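Local coordinates for Poly(A) RNA polymerase protein 2 (Saccharomyces cerevisiae, PDB 3NYB) that probably adds poly(A) tails to RNA as the polymerase subunit of the TRAMP surveillance complex, in which it pairs with the zinc knuckle protein Air2p, at residues 43-48 with 130-135; 110-115 with 121-126; 147-152 with 185-190; 161-166 with 194-199. The protein carries 1 engineered substitution. All blocks are in the same frame, centred on the assembly; numbering follows the deposited sequence.

Contact 1 (43-48 with 130-135). Engineered in segment 130-135: Ala135 (natural residue Asp).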
loop_
_atom_site.group_PDB
_atom_site.type_symbol
_atom_site.label_atom_id
_atom_site.label_comp_id
_atom_site.label_asym_id
_atom_site.label_seq_id
_atom_site.Cartn_x
_atom_site.Cartn_y
_atom_site.Cartn_z
ATOM N N ASN A 43 4.919 -24.168 -4.344
ATOM C CA ASN A 43 6.280 -24.679 -4.520
ATOM C C ASN A 43 6.393 -25.685 -5.667
ATOM O O ASN A 43 7.326 -25.624 -6.454
ATOM C CB ASN A 43 6.833 -25.256 -3.211
ATOM C CG ASN A 43 7.088 -24.179 -2.169
ATOM O OD1 ASN A 43 7.169 -24.457 -0.977
ATOM N ND2 ASN A 43 7.212 -22.937 -2.622
ATOM N N GLN A 44 5.429 -26.593 -5.770
ATOM C CA GLN A 44 5.425 -27.563 -6.849
ATOM C C GLN A 44 5.435 -26.878 -8.194
ATOM O O GLN A 44 6.263 -27.190 -9.053
ATOM C CB GLN A 44 4.180 -28.431 -6.783
ATOM C CG GLN A 44 4.029 -29.211 -5.503
ATOM C CD GLN A 44 2.796 -30.096 -5.534
ATOM O OE1 GLN A 44 2.220 -30.332 -6.604
ATOM N NE2 GLN A 44 2.380 -30.590 -4.364
ATOM N N THR A 45 4.500 -25.951 -8.390
ATOM C CA THR A 45 4.371 -25.326 -9.699
ATOM C C THR A 45 5.614 -24.514 -10.035
ATOM O O THR A 45 6.123 -24.593 -11.151
ATOM C CB THR A 45 3.099 -24.462 -9.832
ATOM O OG1 THR A 45 3.341 -23.171 -9.284
ATOM C CG2 THR A 45 1.935 -25.112 -9.115
ATOM N N ILE A 46 6.113 -23.754 -9.065
ATOM C CA ILE A 46 7.352 -23.010 -9.261
ATOM C C ILE A 46 8.468 -23.970 -9.653
ATOM O O ILE A 46 9.226 -23.713 -10.582
ATOM C CB ILE A 46 7.769 -22.237 -7.995
ATOM C CG1 ILE A 46 6.749 -21.142 -7.677
ATOM C CG2 ILE A 46 9.127 -21.607 -8.181
ATOM C CD1 ILE A 46 6.594 -20.142 -8.772
ATOM N N SER A 47 8.566 -25.087 -8.946
ATOM C CA SER A 47 9.620 -26.048 -9.233
ATOM C C SER A 47 9.418 -26.635 -10.625
ATOM O O SER A 47 10.375 -26.819 -11.371
ATOM C CB SER A 47 9.659 -27.154 -8.179
ATOM O OG SER A 47 10.882 -27.865 -8.254
ATOM N N THR A 48 8.164 -26.913 -10.965
ATOM C CA THR A 48 7.812 -27.419 -12.285
ATOM C C THR A 48 8.255 -26.433 -13.364
ATOM O O THR A 48 8.781 -26.816 -14.407
ATOM C CB THR A 48 6.291 -27.678 -12.387
ATOM O OG1 THR A 48 5.950 -28.856 -11.647
ATOM C CG2 THR A 48 5.865 -27.866 -13.825
ATOM N N SER A 130 -2.543 -25.581 -12.261
ATOM C CA SER A 130 -2.768 -24.941 -10.963
ATOM C C SER A 130 -3.490 -23.602 -11.061
ATOM O O SER A 130 -3.944 -23.070 -10.050
ATOM C CB SER A 130 -1.438 -24.720 -10.240
ATOM O OG SER A 130 -0.718 -23.649 -10.831
ATOM N N GLY A 131 -3.575 -23.047 -12.268
ATOM C CA GLY A 131 -4.242 -21.773 -12.476
ATOM C C GLY A 131 -3.505 -20.592 -11.872
ATOM O O GLY A 131 -4.049 -19.487 -11.787
ATOM N N ILE A 132 -2.263 -20.832 -11.454
ATOM C CA ILE A 132 -1.411 -19.810 -10.826
ATOM C C ILE A 132 -0.832 -18.816 -11.842
ATOM O O ILE A 132 -0.414 -19.198 -12.935
ATOM C CB ILE A 132 -0.254 -20.479 -10.017
ATOM C CG1 ILE A 132 -0.816 -21.240 -8.819
ATOM C CG2 ILE A 132 0.740 -19.460 -9.519
ATOM C CD1 ILE A 132 0.235 -21.790 -7.903
ATOM N N HIS A 133 -0.808 -17.539 -11.481
ATOM C CA HIS A 133 -0.306 -16.507 -12.376
ATOM C C HIS A 133 1.172 -16.262 -12.152
ATOM O O HIS A 133 1.592 -15.995 -11.029
ATOM C CB HIS A 133 -1.075 -15.208 -12.158
ATOM C CG HIS A 133 -2.495 -15.282 -12.598
ATOM N ND1 HIS A 133 -2.939 -14.738 -13.794
ATOM C CD2 HIS A 133 -3.584 -15.858 -12.032
ATOM C CE1 HIS A 133 -4.226 -14.969 -13.931
ATOM N NE2 HIS A 133 -4.646 -15.648 -12.868
ATOM N N ILE A 134 1.950 -16.336 -13.226
ATOM C CA ILE A 134 3.394 -16.130 -13.154
ATOM C C ILE A 134 3.865 -14.997 -14.054
ATOM O O ILE A 134 3.367 -14.826 -15.178
ATOM C CB ILE A 134 4.179 -17.385 -13.592
ATOM C CG1 ILE A 134 4.121 -18.466 -12.518
ATOM C CG2 ILE A 134 5.627 -17.035 -13.892
ATOM C CD1 ILE A 134 2.987 -19.384 -12.698
ATOM N N ALA A 135 4.835 -14.233 -13.551
ATOM C CA ALA A 135 5.562 -13.270 -14.368
ATOM C C ALA A 135 7.072 -13.495 -14.266
ATOM O O ALA A 135 7.645 -13.419 -13.181
ATOM C CB ALA A 135 5.217 -11.864 -13.961
#
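Thr45 reaches from helix 36-54 toward Ser130 and Ile132, and its side chain makes the closest approaches of the contact. Thr45 CB stands 4.0 Å from Ser130 OG. At the first branch, Thr45 OG1 lies between the backbone N and the carbonyl carbon (chi1 83°), where it makes a weak hydrogen bond with the carbonyl of Arg42 and meets Ile132 CD1 at 3.7 Å. The second branch, the methyl Thr45 CG2, rests against Ser130, 3.5 Å from Ser130 OG. No hydrogen bond crosses between the segments; the polar work of Ser130 is done on its own side. Ser130 OG accepts from Ile132 N at 3.3 Å, an ST turn, and is also hydrogen-bonded to Glu127 OE2. An alanine here would probably leave Ile132 N and the Glu127 carboxylate each without this partner and remove one of the surfaces met by the Thr45 methyl. The example shows a helix laid against the sheet of a nucleotidyltransferase palm: Ile46 continues the packing onto Ile79 of strand 79-83, while strand 132-137 runs between strands 79-83 and 121-127.

Contact 2 (110-115 with 121-126)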
loop_
_atom_site.group_PDB
_atom_site.type_symbol
_atom_site.label_atom_id
_atom_site.label_comp_id
_atom_site.label_asym_id
_atom_site.label_seq_id
_atom_site.Cartn_x
_atom_site.Cartn_y
_atom_site.Cartn_z
ATOM N N THR A 110 -0.869 -20.961 -21.394
ATOM C CA THR A 110 -1.773 -20.787 -22.532
ATOM C C THR A 110 -1.418 -19.492 -23.258
ATOM O O THR A 110 -0.504 -19.474 -24.083
ATOM C CB THR A 110 -3.259 -20.790 -22.114
ATOM O OG1 THR A 110 -3.536 -19.646 -21.295
ATOM C CG2 THR A 110 -3.589 -22.057 -21.339
ATOM N N GLU A 111 -2.116 -18.405 -22.951
ATOM C CA GLU A 111 -1.743 -17.133 -23.542
ATOM C C GLU A 111 -0.583 -16.526 -22.788
ATOM O O GLU A 111 -0.648 -16.323 -21.579
ATOM C CB GLU A 111 -2.897 -16.141 -23.576
ATOM C CG GLU A 111 -2.413 -14.703 -23.699
ATOM C CD GLU A 111 -3.431 -13.796 -24.349
ATOM O OE1 GLU A 111 -3.762 -14.029 -25.534
ATOM O OE2 GLU A 111 -3.893 -12.846 -23.676
ATOM N N VAL A 112 0.475 -16.224 -23.525
ATOM C CA VAL A 112 1.647 -15.609 -22.950
ATOM C C VAL A 112 1.788 -14.181 -23.439
ATOM O O VAL A 112 1.794 -13.919 -24.641
ATOM C CB VAL A 112 2.903 -16.392 -23.330
ATOM C CG1 VAL A 112 4.089 -15.858 -22.559
ATOM C CG2 VAL A 112 2.699 -17.862 -23.037
ATOM N N GLU A 113 1.908 -13.249 -22.505
ATOM C CA GLU A 113 2.027 -11.850 -22.884
ATOM C C GLU A 113 3.366 -11.244 -22.480
ATOM O O GLU A 113 3.773 -11.329 -21.322
ATOM C CB GLU A 113 0.886 -11.043 -22.272
ATOM C CG GLU A 113 0.955 -9.563 -22.573
ATOM C CD GLU A 113 -0.195 -8.808 -21.951
ATOM O OE1 GLU A 113 -0.867 -9.384 -21.066
ATOM O OE2 GLU A 113 -0.426 -7.645 -22.349
ATOM N N VAL A 114 4.043 -10.634 -23.448
ATOM C CA VAL A 114 5.224 -9.817 -23.168
ATOM C C VAL A 114 4.838 -8.410 -22.682
ATOM O O VAL A 114 3.982 -7.745 -23.273
ATOM C CB VAL A 114 6.124 -9.682 -24.405
ATOM C CG1 VAL A 114 7.041 -8.492 -24.244
ATOM C CG2 VAL A 114 6.933 -10.951 -24.616
ATOM N N VAL A 115 5.457 -7.968 -21.593
ATOM C CA VAL A 115 5.216 -6.628 -21.063
ATOM C C VAL A 115 6.515 -6.072 -20.497
ATOM O O VAL A 115 7.564 -6.711 -20.589
ATOM C CB VAL A 115 4.161 -6.634 -19.946
ATOM C CG1 VAL A 115 3.006 -7.548 -20.306
ATOM C CG2 VAL A 115 4.785 -7.066 -18.632
ATOM N N PRO A 121 12.004 -6.225 -19.500
ATOM C CA PRO A 121 11.008 -6.982 -20.265
ATOM C C PRO A 121 10.551 -8.200 -19.483
ATOM O O PRO A 121 11.378 -8.887 -18.886
ATOM C CB PRO A 121 11.771 -7.405 -21.517
ATOM C CG PRO A 121 13.198 -7.420 -21.116
ATOM C CD PRO A 121 13.380 -6.470 -19.966
ATOM N N ILE A 122 9.245 -8.452 -19.490
ATOM C CA ILE A 122 8.651 -9.484 -18.651
ATOM C C ILE A 122 7.658 -10.352 -19.416
ATOM O O ILE A 122 7.002 -9.894 -20.346
ATOM C CB ILE A 122 7.935 -8.857 -17.451
ATOM C CG1 ILE A 122 8.948 -8.189 -16.530
ATOM C CG2 ILE A 122 7.145 -9.899 -16.684
ATOM C CD1 ILE A 122 8.292 -7.335 -15.469
ATOM N N ILE A 123 7.557 -11.610 -19.013
ATOM C CA ILE A 123 6.648 -12.561 -19.641
ATOM C C ILE A 123 5.587 -12.992 -18.609
ATOM O O ILE A 123 5.916 -13.523 -17.539
ATOM C CB ILE A 123 7.452 -13.772 -20.180
ATOM C CG1 ILE A 123 6.549 -14.810 -20.804
ATOM C CG2 ILE A 123 8.244 -14.451 -19.068
ATOM C CD1 ILE A 123 7.178 -16.183 -20.782
ATOM N N LYS A 124 4.319 -12.726 -18.907
ATOM C CA LYS A 124 3.229 -13.086 -17.995
ATOM C C LYS A 124 2.445 -14.256 -18.559
ATOM O O LYS A 124 2.219 -14.321 -19.760
ATOM C CB LYS A 124 2.267 -11.916 -17.803
ATOM C CG LYS A 124 2.907 -10.658 -17.272
ATOM C CD LYS A 124 1.968 -9.473 -17.453
ATOM C CE LYS A 124 0.678 -9.647 -16.660
ATOM N NZ LYS A 124 -0.218 -8.457 -16.769
ATOM N N PHE A 125 2.023 -15.173 -17.696
ATOM C CA PHE A 125 1.205 -16.301 -18.127
ATOM C C PHE A 125 0.490 -16.978 -16.959
ATOM O O PHE A 125 0.631 -16.576 -15.807
ATOM C CB PHE A 125 2.053 -17.319 -18.902
ATOM C CG PHE A 125 3.086 -18.021 -18.059
ATOM C CD1 PHE A 125 2.816 -19.259 -17.490
ATOM C CD2 PHE A 125 4.329 -17.438 -17.832
ATOM C CE1 PHE A 125 3.771 -19.910 -16.708
ATOM C CE2 PHE A 125 5.289 -18.076 -17.053
ATOM C CZ PHE A 125 5.013 -19.316 -16.489
ATOM N N VAL A 126 -0.285 -18.008 -17.270
ATOM C CA VAL A 126 -0.949 -18.799 -16.242
ATOM C C VAL A 126 -0.585 -20.265 -16.408
ATOM O O VAL A 126 -0.780 -20.837 -17.479
ATOM C CB VAL A 126 -2.484 -18.648 -16.328
ATOM C CG1 VAL A 126 -3.168 -19.614 -15.388
ATOM C CG2 VAL A 126 -2.899 -17.222 -16.010
HETATM O O HOH W 1 -0.984 -18.590 -20.396
#
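Glu113 with Lys124 and Val115 with Ile122 form two antiparallel hydrogen-bonded pairs, joined by four N-H...O bonds between short strands whose directions differ by 150°. The bond from Lys124 N to Glu113 O (2.8 Å) is nearly straight, 176° at the hydrogen, and Glu113 N returns the bond to Lys124 O. Between these pairs sits the non-hydrogen-bonded Val114-Ile123 pair, with Val114 CA directed at Ile122 O in a CA-H...O contact.

Glu113, Val115, Ile122 and Lys124 share one face. There Val115 CG1 touches Lys124 CD at 3.6 Å, the two side chains crossing at about a right angle, and Val115 CG2 meets Ile122 CB at 3.8 Å. The Lys124 chain bends at chi3 (63°), and Lys124 NZ ends 4.4 Å from Glu113 OE1, too far for a salt bridge though the opposite charges may still attract. On the other face, which Val114 shares, the Ile123 side chain touches Leu96 of helix 92-105. Phe125 CB is 4.2 Å from Val112 CG2, while the Phe125 ring leads away from the partner segment.

Toward Thr110 the chains draw apart, and a water bridges them, donating to Glu111 O at 2.6 Å and accepting from Val126 N at 3.3 Å. The whole is a classic beta hairpin, with strand 113-116 outermost in this chain's palm sheet and helix 92-105 packed over one face.

Contact 3 (147-152 with 185-190)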
loop_
_atom_site.group_PDB
_atom_site.type_symbol
_atom_site.label_atom_id
_atom_site.label_comp_id
_atom_site.label_asym_id
_atom_site.label_seq_id
_atom_site.Cartn_x
_atom_site.Cartn_y
_atom_site.Cartn_z
ATOM N N ALA A 147 14.551 -3.010 -2.558
ATOM C CA ALA A 147 14.148 -4.287 -2.000
ATOM C C ALA A 147 14.599 -4.393 -0.549
ATOM O O ALA A 147 13.830 -4.821 0.316
ATOM C CB ALA A 147 14.708 -5.427 -2.824
ATOM N N LYS A 148 15.842 -3.991 -0.281
ATOM C CA LYS A 148 16.401 -4.107 1.062
ATOM C C LYS A 148 15.671 -3.201 2.056
ATOM O O LYS A 148 15.396 -3.598 3.190
ATOM C CB LYS A 148 17.907 -3.818 1.058
ATOM C CG LYS A 148 18.650 -4.332 2.296
ATOM C CD LYS A 148 18.721 -5.863 2.341
ATOM C CE LYS A 148 19.505 -6.371 3.559
ATOM N NZ LYS A 148 20.993 -6.199 3.450
ATOM N N LEU A 149 15.354 -1.983 1.631
ATOM C CA LEU A 149 14.550 -1.092 2.458
ATOM C C LEU A 149 13.272 -1.796 2.910
ATOM O O LEU A 149 12.930 -1.781 4.098
ATOM C CB LEU A 149 14.210 0.187 1.698
ATOM C CG LEU A 149 15.384 1.147 1.481
ATOM C CD1 LEU A 149 14.931 2.378 0.715
ATOM C CD2 LEU A 149 15.998 1.540 2.813
ATOM N N ILE A 150 12.585 -2.419 1.952
ATOM C CA ILE A 150 11.354 -3.152 2.219
ATOM C C ILE A 150 11.509 -4.138 3.369
ATOM O O ILE A 150 10.724 -4.124 4.313
ATOM C CB ILE A 150 10.878 -3.937 0.978
ATOM C CG1 ILE A 150 10.670 -2.996 -0.210
ATOM C CG2 ILE A 150 9.600 -4.699 1.283
ATOM C CD1 ILE A 150 9.760 -1.861 0.084
ATOM N N ARG A 151 12.518 -4.997 3.290
ATOM C CA ARG A 151 12.705 -6.016 4.318
ATOM C C ARG A 151 13.005 -5.396 5.675
ATOM O O ARG A 151 12.487 -5.838 6.702
ATOM C CB ARG A 151 13.801 -6.996 3.914
ATOM C CG ARG A 151 13.387 -7.908 2.774
ATOM C CD ARG A 151 14.500 -8.864 2.387
ATOM N NE ARG A 151 15.652 -8.172 1.811
ATOM C CZ ARG A 151 15.717 -7.758 0.549
ATOM N NH1 ARG A 151 14.689 -7.954 -0.266
ATOM N NH2 ARG A 151 16.804 -7.141 0.106
ATOM N N GLU A 152 13.835 -4.360 5.669
ATOM C CA GLU A 152 14.161 -3.644 6.889
ATOM C C GLU A 152 12.938 -2.923 7.433
ATOM O O GLU A 152 12.606 -3.080 8.605
ATOM C CB GLU A 152 15.301 -2.668 6.640
ATOM C CG GLU A 152 16.587 -3.350 6.202
ATOM C CD GLU A 152 17.680 -2.368 5.810
ATOM O OE1 GLU A 152 17.378 -1.162 5.663
ATOM O OE2 GLU A 152 18.840 -2.806 5.644
ATOM N N GLY A 185 2.638 2.219 -7.828
ATOM C CA GLY A 185 3.419 0.994 -7.814
ATOM C C GLY A 185 3.537 0.415 -6.416
ATOM O O GLY A 185 3.090 1.019 -5.443
ATOM N N GLY A 186 4.145 -0.759 -6.310
ATOM C CA GLY A 186 4.217 -1.444 -5.041
ATOM C C GLY A 186 5.090 -0.726 -4.028
ATOM O O GLY A 186 4.673 -0.480 -2.890
ATOM N N PHE A 187 6.313 -0.401 -4.425
ATOM C CA PHE A 187 7.232 0.259 -3.497
ATOM C C PHE A 187 6.629 1.571 -2.984
ATOM O O PHE A 187 6.668 1.866 -1.791
ATOM C CB PHE A 187 8.609 0.489 -4.140
ATOM C CG PHE A 187 9.527 1.347 -3.316
ATOM C CD1 PHE A 187 10.331 0.791 -2.340
ATOM C CD2 PHE A 187 9.577 2.715 -3.517
ATOM C CE1 PHE A 187 11.166 1.581 -1.585
ATOM C CE2 PHE A 187 10.403 3.510 -2.763
ATOM C CZ PHE A 187 11.200 2.943 -1.796
ATOM N N SER A 188 6.053 2.343 -3.893
ATOM C CA SER A 188 5.416 3.601 -3.532
ATOM C C SER A 188 4.375 3.425 -2.442
ATOM O O SER A 188 4.314 4.212 -1.497
ATOM C CB SER A 188 4.765 4.241 -4.761
ATOM O OG SER A 188 5.741 4.540 -5.746
ATOM N N ILE A 189 3.539 2.405 -2.576
ATOM C CA ILE A 189 2.488 2.197 -1.594
ATOM C C ILE A 189 3.129 1.911 -0.251
ATOM O O ILE A 189 2.752 2.493 0.766
ATOM C CB ILE A 189 1.570 1.035 -1.963
ATOM C CG1 ILE A 189 0.959 1.254 -3.349
ATOM C CG2 ILE A 189 0.466 0.893 -0.927
ATOM C CD1 ILE A 189 0.200 0.036 -3.875
ATOM N N ILE A 190 4.110 1.014 -0.259
ATOM C CA ILE A 190 4.816 0.649 0.961
ATOM C C ILE A 190 5.400 1.884 1.620
ATOM O O ILE A 190 5.256 2.084 2.829
ATOM C CB ILE A 190 5.943 -0.336 0.681
ATOM C CG1 ILE A 190 5.393 -1.546 -0.069
ATOM C CG2 ILE A 190 6.598 -0.763 1.969
ATOM C CD1 ILE A 190 6.424 -2.633 -0.301
#
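Ile150 and Ile190 provide the aliphatic half of this helix-helix contact, meeting methyl to methyl. Ile150 CD1 and Ile190 CD1 lie 3.4 Å apart, and the side chains cross at about a right angle. Ile150 CD1 also lies 3.8 Å from Ile190 CG2, so one methyl touches both branches of its partner. Ile150 gets there by its torsions: CG1 lies beside the backbone N (chi1 -57°) and the chain then folds again, which carries its CD1 across to helix 186-198.

The aliphatic-aromatic contacts centre on Phe187. Ile150 CD1 comes obliquely to the ring, 3.6 Å from CD1 of Phe187, while Leu149 CD1 approaches the ring edge near its plane, 4.5 Å from CE1 of Phe187. Around the same ring, Trp153 meets it with the planes at about 30°, and Pro268 touches both Phe187 and Leu149.

Polar interactions are absent between the two segments. Their short axes stay 11.1 Å apart at an angle of 36°, so the side chains bridge the helices while the backbones keep their distance. With no directional bond across it, this junction of helix 145-155 and helix 186-198 probably relies on the burial of apolar groups.

Contact 4 (161-166 with 194-199)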
loop_
_atom_site.group_PDB
_atom_site.type_symbol
_atom_site.label_atom_id
_atom_site.label_comp_id
_atom_site.label_asym_id
_atom_site.label_seq_id
_atom_site.Cartn_x
_atom_site.Cartn_y
_atom_site.Cartn_z
ATOM N N ARG A 161 2.754 -4.499 7.162
ATOM C CA ARG A 161 2.129 -5.485 6.294
ATOM C C ARG A 161 0.597 -5.347 6.227
ATOM O O ARG A 161 0.017 -5.326 5.140
ATOM C CB ARG A 161 2.525 -6.905 6.722
ATOM C CG ARG A 161 1.802 -8.004 5.946
ATOM C CD ARG A 161 2.408 -9.390 6.127
ATOM N NE ARG A 161 1.595 -10.410 5.463
ATOM C CZ ARG A 161 0.616 -11.103 6.043
ATOM N NH1 ARG A 161 0.312 -10.919 7.316
ATOM N NH2 ARG A 161 -0.061 -11.997 5.344
ATOM N N GLU A 162 -0.054 -5.253 7.383
ATOM C CA GLU A 162 -1.517 -5.219 7.440
ATOM C C GLU A 162 -2.087 -4.023 6.705
ATOM O O GLU A 162 -3.019 -4.160 5.920
ATOM C CB GLU A 162 -2.008 -5.171 8.886
ATOM C CG GLU A 162 -1.818 -6.451 9.674
ATOM C CD GLU A 162 -0.366 -6.741 9.992
ATOM O OE1 GLU A 162 -0.089 -7.888 10.404
ATOM O OE2 GLU A 162 0.497 -5.840 9.824
ATOM N N LEU A 163 -1.541 -2.841 6.972
ATOM C CA LEU A 163 -2.051 -1.651 6.318
ATOM C C LEU A 163 -1.756 -1.685 4.824
ATOM O O LEU A 163 -2.584 -1.274 4.015
ATOM C CB LEU A 163 -1.520 -0.376 6.975
ATOM C CG LEU A 163 -2.101 -0.154 8.371
ATOM C CD1 LEU A 163 -1.865 1.267 8.839
ATOM C CD2 LEU A 163 -3.583 -0.463 8.361
ATOM N N VAL A 164 -0.591 -2.198 4.451
ATOM C CA VAL A 164 -0.254 -2.312 3.037
ATOM C C VAL A 164 -1.239 -3.220 2.303
ATOM O O VAL A 164 -1.721 -2.881 1.215
ATOM C CB VAL A 164 1.184 -2.798 2.829
ATOM C CG1 VAL A 164 1.417 -3.133 1.378
ATOM C CG2 VAL A 164 2.164 -1.721 3.280
ATOM N N LEU A 165 -1.566 -4.362 2.903
ATOM C CA LEU A 165 -2.523 -5.259 2.272
ATOM C C LEU A 165 -3.874 -4.572 2.058
ATOM O O LEU A 165 -4.444 -4.644 0.980
ATOM C CB LEU A 165 -2.668 -6.552 3.066
ATOM C CG LEU A 165 -1.444 -7.462 2.962
ATOM C CD1 LEU A 165 -1.581 -8.675 3.885
ATOM C CD2 LEU A 165 -1.217 -7.881 1.515
ATOM N N ILE A 166 -4.369 -3.880 3.075
ATOM C CA ILE A 166 -5.638 -3.169 2.950
ATOM C C ILE A 166 -5.602 -2.116 1.850
ATOM O O ILE A 166 -6.455 -2.097 0.961
ATOM C CB ILE A 166 -6.024 -2.493 4.259
ATOM C CG1 ILE A 166 -6.043 -3.515 5.390
ATOM C CG2 ILE A 166 -7.383 -1.852 4.128
ATOM C CD1 ILE A 166 -7.081 -4.583 5.214
ATOM N N PHE A 194 4.605 3.317 5.332
ATOM C CA PHE A 194 5.754 3.312 6.220
ATOM C C PHE A 194 5.990 4.700 6.803
ATOM O O PHE A 194 6.078 4.866 8.020
ATOM C CB PHE A 194 6.996 2.831 5.481
ATOM C CG PHE A 194 8.273 3.042 6.243
ATOM C CD1 PHE A 194 8.434 2.507 7.512
ATOM C CD2 PHE A 194 9.317 3.767 5.686
ATOM C CE1 PHE A 194 9.607 2.697 8.212
ATOM C CE2 PHE A 194 10.487 3.960 6.375
ATOM C CZ PHE A 194 10.635 3.423 7.641
ATOM N N SER A 195 6.085 5.695 5.926
ATOM C CA SER A 195 6.276 7.062 6.354
ATOM C C SER A 195 5.219 7.430 7.388
ATOM O O SER A 195 5.541 7.755 8.537
ATOM C CB SER A 195 6.190 8.001 5.158
ATOM O OG SER A 195 5.867 9.314 5.575
ATOM N N PHE A 196 3.957 7.365 6.973
ATOM C CA PHE A 196 2.833 7.675 7.849
ATOM C C PHE A 196 2.972 7.047 9.239
ATOM O O PHE A 196 2.920 7.742 10.254
ATOM C CB PHE A 196 1.529 7.254 7.179
ATOM C CG PHE A 196 0.391 7.025 8.132
ATOM C CD1 PHE A 196 -0.339 8.091 8.635
ATOM C CD2 PHE A 196 0.026 5.733 8.499
ATOM C CE1 PHE A 196 -1.403 7.874 9.501
ATOM C CE2 PHE A 196 -1.035 5.513 9.359
ATOM C CZ PHE A 196 -1.752 6.588 9.865
ATOM N N LEU A 197 3.159 5.737 9.285
ATOM C CA LEU A 197 3.342 5.039 10.554
ATOM C C LEU A 197 4.454 5.661 11.391
ATOM O O LEU A 197 4.253 5.990 12.556
ATOM C CB LEU A 197 3.641 3.551 10.307
ATOM C CG LEU A 197 2.557 2.487 10.546
ATOM C CD1 LEU A 197 1.183 2.912 10.061
ATOM C CD2 LEU A 197 2.952 1.142 9.931
ATOM N N HIS A 198 5.626 5.833 10.788
ATOM C CA HIS A 198 6.812 6.212 11.545
ATOM C C HIS A 198 6.824 7.644 12.045
ATOM O O HIS A 198 7.565 7.966 12.974
ATOM C CB HIS A 198 8.088 5.899 10.768
ATOM C CG HIS A 198 8.821 4.707 11.280
ATOM N ND1 HIS A 198 8.175 3.628 11.864
ATOM C CD2 HIS A 198 10.139 4.404 11.315
ATOM C CE1 HIS A 198 9.061 2.727 12.225
ATOM N NE2 HIS A 198 10.269 3.172 11.901
ATOM N N MET A 199 6.010 8.507 11.451
ATOM C CA MET A 199 5.953 9.878 11.943
ATOM C C MET A 199 4.565 10.316 12.405
ATOM O O MET A 199 4.161 11.457 12.211
ATOM C CB MET A 199 6.531 10.851 10.920
ATOM C CG MET A 199 5.949 10.753 9.550
ATOM S SD MET A 199 6.741 11.959 8.482
ATOM C CE MET A 199 6.183 13.474 9.252
#
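Leu163 and Leu197 meet across a pair of helices, 160-173 and 186-198, in what is probably the helical central domain that accompanies the palm in this poly(A) polymerase family. The close part of the contact is small and wholly apolar. Leu163 CD1 lies 3.7 Å from Leu197 CD1, methyl against methyl, with the two side chains crossing at a slant. The same methyl, Leu163 CD1, reaches the edge of the Phe196 ring, near its plane, 4.4 Å from Phe196 CE2. With Leu163 CG anti to the carbonyl carbon (chi1 -70°), the side chain extends toward helix 186-198, and its CD1 meets both partners. The buried Phe196 ring has further neighbours in Leu217 and Tyr225 of helix 214-228, and in Phe78 of the Air2 chain, so it also takes part in the packing against Air2.

Contact thins quickly away from these three residues. Arg161, partly exposed, makes no contact with residues 194-199: its NE is hydrogen-bonded to the carbonyl of Asp71 and its NH2 to Ser33 OG, while Leu165 CD1 lies above one face of the guanidinium, toward its rim. Partly exposed His198 lies against Asp156, Thr157 and Pro243, and within its segment Phe194 CE1 is 3.6 Å above the centre of the His198 ring.

From the N terminus, helix 36-54 supplies the first side of contact 1, and the chain then builds most of the palm sheet before residues 130-135 close that long loop. Contact 2 is nested inside it as a short hairpin, and the two touch where strand 121-127 pairs with strand 132-137. Contacts 3 and 4 come later in series and cross each other: 147-152 and 161-166 open in turn, and 185-190 and 194-199 close them in the same order along helix 186-198. That shared helix ties helices 145-155 and 160-173 together, with Ile190 packing on Val164 between the two contacts. The pairs remain separate, contact 1 lying about 24 Å from contact 3 between centres.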